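Long-range contact in acetyl transferase (Salmonella typhimurium, PDB 1S7K), which acetylates the N-terminal alpha-amino group of ribosomal protein L7/L12, probably taking the acetyl group from acetyl-coenzyme A as other GNAT enzymes do: residues A18-V31 / T54-Q66. Sequence-based numbering, arbitrary orientation.
Sequences AADESHVPALHQLV and TRKHVQGNILLHQ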
loop_
_atom_site.group_PDB
_atom_site.type_symbol
_atom_site.label_atom_id
_atom_site.label_comp_id
_atom_site.label_asym_id
_atom_site.label_seq_id
_atom_site.Cartn_x
_atom_site.Cartn_y
_atom_site.Cartn_z
ATOM N N ALA A 18 0.562 20.350 12.884
ATOM C CA ALA A 18 1.312 19.821 11.731
ATOM C C ALA A 18 2.797 19.938 12.031
ATOM O O ALA A 18 3.279 20.973 12.514
ATOM C CB ALA A 18 0.995 20.586 10.481
ATOM N N ALA A 19 3.533 18.859 11.797
ATOM C CA ALA A 19 4.985 18.853 12.014
ATOM C C ALA A 19 5.636 20.051 11.297
ATOM O O ALA A 19 5.392 20.311 10.111
ATOM C CB ALA A 19 5.592 17.562 11.504
ATOM N N ASP A 20 6.441 20.788 12.030
ATOM C CA ASP A 20 7.109 21.946 11.451
ATOM C C ASP A 20 8.590 21.895 11.699
ATOM O O ASP A 20 9.044 21.247 12.630
ATOM C CB ASP A 20 6.581 23.232 12.074
ATOM C CG ASP A 20 7.149 24.446 11.411
ATOM O OD1 ASP A 20 6.674 24.812 10.302
ATOM O OD2 ASP A 20 8.093 25.018 11.980
ATOM N N GLU A 21 9.357 22.603 10.867
ATOM C CA GLU A 21 10.792 22.621 11.060
ATOM C C GLU A 21 11.074 23.025 12.523
ATOM O O GLU A 21 12.000 22.499 13.149
ATOM C CB GLU A 21 11.447 23.607 10.076
ATOM C CG GLU A 21 12.387 22.938 9.088
ATOM C CD GLU A 21 13.669 22.439 9.753
ATOM O OE1 GLU A 21 13.593 22.022 10.934
ATOM O OE2 GLU A 21 14.746 22.453 9.098
ATOM N N SER A 22 10.252 23.924 13.085
ATOM C CA SER A 22 10.487 24.339 14.469
ATOM C C SER A 22 10.408 23.223 15.503
ATOM O O SER A 22 10.913 23.374 16.614
ATOM C CB SER A 22 9.507 25.431 14.889
ATOM O OG SER A 22 8.180 24.915 15.010
ATOM N N HIS A 23 9.784 22.103 15.158
ATOM C CA HIS A 23 9.630 20.997 16.117
ATOM C C HIS A 23 10.826 20.035 16.155
ATOM O O HIS A 23 10.983 19.252 17.095
ATOM C CB HIS A 23 8.381 20.130 15.766
ATOM C CG HIS A 23 7.084 20.885 15.692
ATOM N ND1 HIS A 23 6.421 21.104 14.503
ATOM C CD2 HIS A 23 6.324 21.455 16.659
ATOM C CE1 HIS A 23 5.308 21.781 14.739
ATOM N NE2 HIS A 23 5.227 22.010 16.038
ATOM N N VAL A 24 11.640 20.068 15.107
ATOM C CA VAL A 24 12.734 19.125 14.979
ATOM C C VAL A 24 13.531 18.969 16.247
ATOM O O VAL A 24 13.705 17.856 16.730
ATOM C CB VAL A 24 13.672 19.493 13.785
ATOM C CG1 VAL A 24 14.887 18.542 13.749
ATOM C CG2 VAL A 24 12.892 19.369 12.450
ATOM N N PRO A 25 13.991 20.094 16.836
ATOM C CA PRO A 25 14.786 20.007 18.069
ATOM C C PRO A 25 14.187 19.173 19.169
ATOM O O PRO A 25 14.846 18.344 19.789
ATOM C CB PRO A 25 14.942 21.466 18.497
ATOM C CG PRO A 25 14.879 22.234 17.180
ATOM C CD PRO A 25 13.785 21.497 16.412
ATOM N N ALA A 26 12.917 19.421 19.447
ATOM C CA ALA A 26 12.218 18.716 20.521
ATOM C C ALA A 26 11.836 17.251 20.213
ATOM O O ALA A 26 11.911 16.337 21.057
ATOM C CB ALA A 26 10.981 19.512 20.858
ATOM N N LEU A 27 11.378 17.034 18.996
ATOM C CA LEU A 27 10.996 15.667 18.632
ATOM C C LEU A 27 12.221 14.770 18.664
ATOM O O LEU A 27 12.160 13.646 19.177
ATOM C CB LEU A 27 10.397 15.657 17.241
ATOM C CG LEU A 27 10.057 14.294 16.631
ATOM C CD1 LEU A 27 8.947 13.512 17.397
ATOM C CD2 LEU A 27 9.654 14.622 15.209
ATOM N N HIS A 28 13.333 15.293 18.137
ATOM C CA HIS A 28 14.576 14.526 18.095
ATOM C C HIS A 28 14.872 14.084 19.499
ATOM O O HIS A 28 15.298 12.974 19.715
ATOM C CB HIS A 28 15.756 15.360 17.568
ATOM C CG HIS A 28 17.009 14.555 17.317
ATOM N ND1 HIS A 28 16.985 13.306 16.726
ATOM C CD2 HIS A 28 18.320 14.848 17.522
ATOM C CE1 HIS A 28 18.225 12.868 16.576
ATOM N NE2 HIS A 28 19.057 13.784 17.049
ATOM N N GLN A 29 14.647 14.973 20.460
ATOM C CA GLN A 29 14.892 14.635 21.855
ATOM C C GLN A 29 14.048 13.437 22.284
ATOM O O GLN A 29 14.528 12.551 22.980
ATOM C CB GLN A 29 14.551 15.827 22.742
ATOM C CG GLN A 29 15.612 16.908 22.774
ATOM C CD GLN A 29 16.788 16.492 23.645
ATOM O OE1 GLN A 29 17.772 15.936 23.147
ATOM N NE2 GLN A 29 16.665 16.724 24.968
ATOM N N LEU A 30 12.772 13.440 21.895
ATOM C CA LEU A 30 11.859 12.352 22.241
ATOM C C LEU A 30 12.231 11.095 21.447
ATOM O O LEU A 30 12.197 9.984 21.989
ATOM C CB LEU A 30 10.410 12.774 21.931
ATOM C CG LEU A 30 9.313 12.325 22.912
ATOM C CD1 LEU A 30 9.719 12.710 24.326
ATOM C CD2 LEU A 30 7.984 12.967 22.543
ATOM N N VAL A 31 12.572 11.267 20.160
ATOM C CA VAL A 31 12.983 10.113 19.325
ATOM C C VAL A 31 14.074 9.372 20.083
ATOM O O VAL A 31 13.966 8.174 20.410
ATOM C CB VAL A 31 13.619 10.537 17.994
ATOM C CG1 VAL A 31 14.435 9.388 17.431
ATOM C CG2 VAL A 31 12.560 10.976 17.015
ATOM N N THR A 54 16.918 13.251 11.974
ATOM C CA THR A 54 15.548 13.626 12.374
ATOM C C THR A 54 15.022 14.788 11.567
ATOM O O THR A 54 13.871 14.768 11.125
ATOM C CB THR A 54 15.436 14.004 13.871
ATOM O OG1 THR A 54 15.606 12.841 14.679
ATOM C CG2 THR A 54 14.054 14.630 14.165
ATOM N N ARG A 55 15.881 15.794 11.373
ATOM C CA ARG A 55 15.543 16.968 10.603
ATOM C C ARG A 55 15.214 16.549 9.190
ATOM O O ARG A 55 14.232 16.968 8.632
ATOM C CB ARG A 55 16.732 17.936 10.570
ATOM C CG ARG A 55 16.431 19.303 9.974
ATOM C CD ARG A 55 17.659 20.221 10.180
ATOM N NE ARG A 55 18.095 20.310 11.580
ATOM C CZ ARG A 55 17.552 21.112 12.498
ATOM N NH1 ARG A 55 16.536 21.915 12.183
ATOM N NH2 ARG A 55 18.031 21.105 13.743
ATOM N N LYS A 56 16.083 15.729 8.616
ATOM C CA LYS A 56 15.884 15.238 7.291
ATOM C C LYS A 56 14.548 14.499 7.282
ATOM O O LYS A 56 13.739 14.682 6.374
ATOM C CB LYS A 56 17.016 14.270 6.912
ATOM C CG LYS A 56 16.743 13.542 5.601
ATOM C CD LYS A 56 17.935 12.735 5.098
ATOM C CE LYS A 56 17.581 11.885 3.861
ATOM N NZ LYS A 56 17.654 12.574 2.518
ATOM N N HIS A 57 14.326 13.660 8.297
ATOM C CA HIS A 57 13.083 12.885 8.350
ATOM C C HIS A 57 11.916 13.862 8.380
ATOM O O HIS A 57 10.982 13.756 7.593
ATOM C CB HIS A 57 13.050 11.977 9.592
ATOM C CG HIS A 57 11.841 11.077 9.664
ATOM N ND1 HIS A 57 11.698 9.948 8.883
ATOM C CD2 HIS A 57 10.711 11.158 10.405
ATOM C CE1 HIS A 57 10.530 9.380 9.133
ATOM N NE2 HIS A 57 9.911 10.097 10.051
ATOM N N VAL A 58 11.976 14.833 9.291
ATOM C CA VAL A 58 10.916 15.799 9.381
ATOM C C VAL A 58 10.753 16.658 8.117
ATOM O O VAL A 58 9.633 16.807 7.617
ATOM C CB VAL A 58 11.093 16.673 10.624
ATOM C CG1 VAL A 58 10.098 17.830 10.595
ATOM C CG2 VAL A 58 10.965 15.794 11.887
ATOM N N GLN A 59 11.857 17.219 7.596
ATOM C CA GLN A 59 11.743 18.017 6.398
ATOM C C GLN A 59 11.104 17.182 5.303
ATOM O O GLN A 59 10.240 17.665 4.604
ATOM C CB GLN A 59 13.126 18.560 5.982
ATOM C CG GLN A 59 13.715 19.474 7.092
ATOM C CD GLN A 59 15.226 19.808 6.963
ATOM O OE1 GLN A 59 16.094 18.921 6.927
ATOM N NE2 GLN A 59 15.527 21.102 6.932
ATOM N N GLY A 60 11.502 15.918 5.184
ATOM C CA GLY A 60 10.920 15.042 4.171
ATOM C C GLY A 60 9.432 14.832 4.402
ATOM O O GLY A 60 8.615 14.878 3.458
ATOM N N ASN A 61 9.029 14.680 5.668
ATOM C CA ASN A 61 7.582 14.446 5.874
ATOM C C ASN A 61 6.711 15.706 5.633
ATOM O O ASN A 61 5.557 15.607 5.188
ATOM C CB ASN A 61 7.385 13.830 7.255
ATOM C CG ASN A 61 7.795 12.349 7.276
ATOM O OD1 ASN A 61 8.019 11.745 8.328
ATOM N ND2 ASN A 61 7.873 11.762 6.091
ATOM N N ILE A 62 7.293 16.880 5.884
ATOM C CA ILE A 62 6.650 18.190 5.683
ATOM C C ILE A 62 6.320 18.339 4.199
ATOM O O ILE A 62 5.222 18.768 3.860
ATOM C CB ILE A 62 7.591 19.357 6.205
ATOM C CG1 ILE A 62 7.729 19.252 7.735
ATOM C CG2 ILE A 62 7.048 20.711 5.804
ATOM C CD1 ILE A 62 8.595 20.271 8.388
ATOM N N LEU A 63 7.244 17.958 3.312
ATOM C CA LEU A 63 6.998 18.048 1.866
ATOM C C LEU A 63 5.814 17.180 1.469
ATOM O O LEU A 63 4.937 17.636 0.750
ATOM C CB LEU A 63 8.232 17.622 1.059
ATOM C CG LEU A 63 9.414 18.511 1.434
ATOM C CD1 LEU A 63 10.648 18.026 0.693
ATOM C CD2 LEU A 63 9.096 19.977 1.092
ATOM N N LEU A 64 5.767 15.920 1.934
ATOM C CA LEU A 64 4.625 15.063 1.615
ATOM C C LEU A 64 3.325 15.675 2.192
ATOM O O LEU A 64 2.245 15.606 1.578
ATOM C CB LEU A 64 4.828 13.655 2.237
ATOM C CG LEU A 64 6.060 12.893 1.711
ATOM C CD1 LEU A 64 6.242 11.530 2.397
ATOM C CD2 LEU A 64 5.913 12.777 0.181
ATOM N N HIS A 65 3.436 16.255 3.371
ATOM C CA HIS A 65 2.280 16.826 4.058
ATOM C C HIS A 65 1.678 17.965 3.224
ATOM O O HIS A 65 0.469 18.038 3.048
ATOM C CB HIS A 65 2.706 17.255 5.481
ATOM C CG HIS A 65 1.563 17.629 6.388
ATOM N ND1 HIS A 65 1.417 17.104 7.657
ATOM C CD2 HIS A 65 0.616 18.596 6.277
ATOM C CE1 HIS A 65 0.451 17.748 8.293
ATOM N NE2 HIS A 65 -0.051 18.660 7.476
ATOM N N GLN A 66 2.527 18.801 2.640
ATOM C CA GLN A 66 2.049 19.927 1.832
ATOM C C GLN A 66 1.452 19.448 0.513
ATOM O O GLN A 66 0.639 20.139 -0.109
ATOM C CB GLN A 66 3.200 20.907 1.534
ATOM C CG GLN A 66 3.914 21.524 2.753
ATOM C CD GLN A 66 5.186 22.325 2.382
ATOM O OE1 GLN A 66 5.924 21.964 1.443
ATOM N NE2 GLN A 66 5.450 23.409 3.128
#
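Val-24 and Val-58 form the apolar centre of the contact, passing side by side and pointing opposite ways, with CG2 of Val-24 3.7 Å from CG1 of Val-58. The other branch of Val-58, CG2, meets CD2 of Leu-27. A chi1 of 175° turns CG1 of Val-24 away from the backbone N and onto Arg-55, where it rests against CA and CB and sits over one face of the guanidinium, 3.9 Å from CZ of Arg-55. Further along, Ile-62 lays CG1 and CD1 against the backbone of 19-21: CD1 of Ile-62 comes within 3.5 Å of Glu-21 N, a buried amide with no polar partner in the model. CB of Ala-18 touches the imidazole of His-65 at CE1, 3.6 Å away.

Charged and polar groups flank these apolar contacts. Glu-21, bent at its CB-CG bond, runs roughly perpendicular to Arg-55 and makes a salt bridge from OE1 to NH1 of Arg-55 at 3.2 Å, the carboxylate and guanidinium planes 45° apart. OE2 of Glu-21 lies 2.7 Å from NE2 of Gln-59, at an angle too poor for a hydrogen bond. At the start of helix 55-67, His-28 ND1 and Thr-54 OG1 make a weak and doubtful bond, very short (2.5 Å) and strongly bent. Before helix 24-33, Asp-20 OD2 accepts from Ser-22 N in an Asx turn and also from Ser-22 OG, the two donors arriving from opposite faces of the carboxylate.

The contact joins two helices of the GNAT fold: the axes of 24-31 and 55-66 approach to 10.2 Å, their N-to-C directions 120° apart. Leu-27 continues onto Met-72 of strand 71-77 and onto Met-81 and Val-84 of strand 80-91. His-65 ND1 joins helix 55-67 to Met-72 N, and NE2 joins it to Glu-6, just before strand 7-9; Ala-18, ending strand 14-18, lies beside the ring.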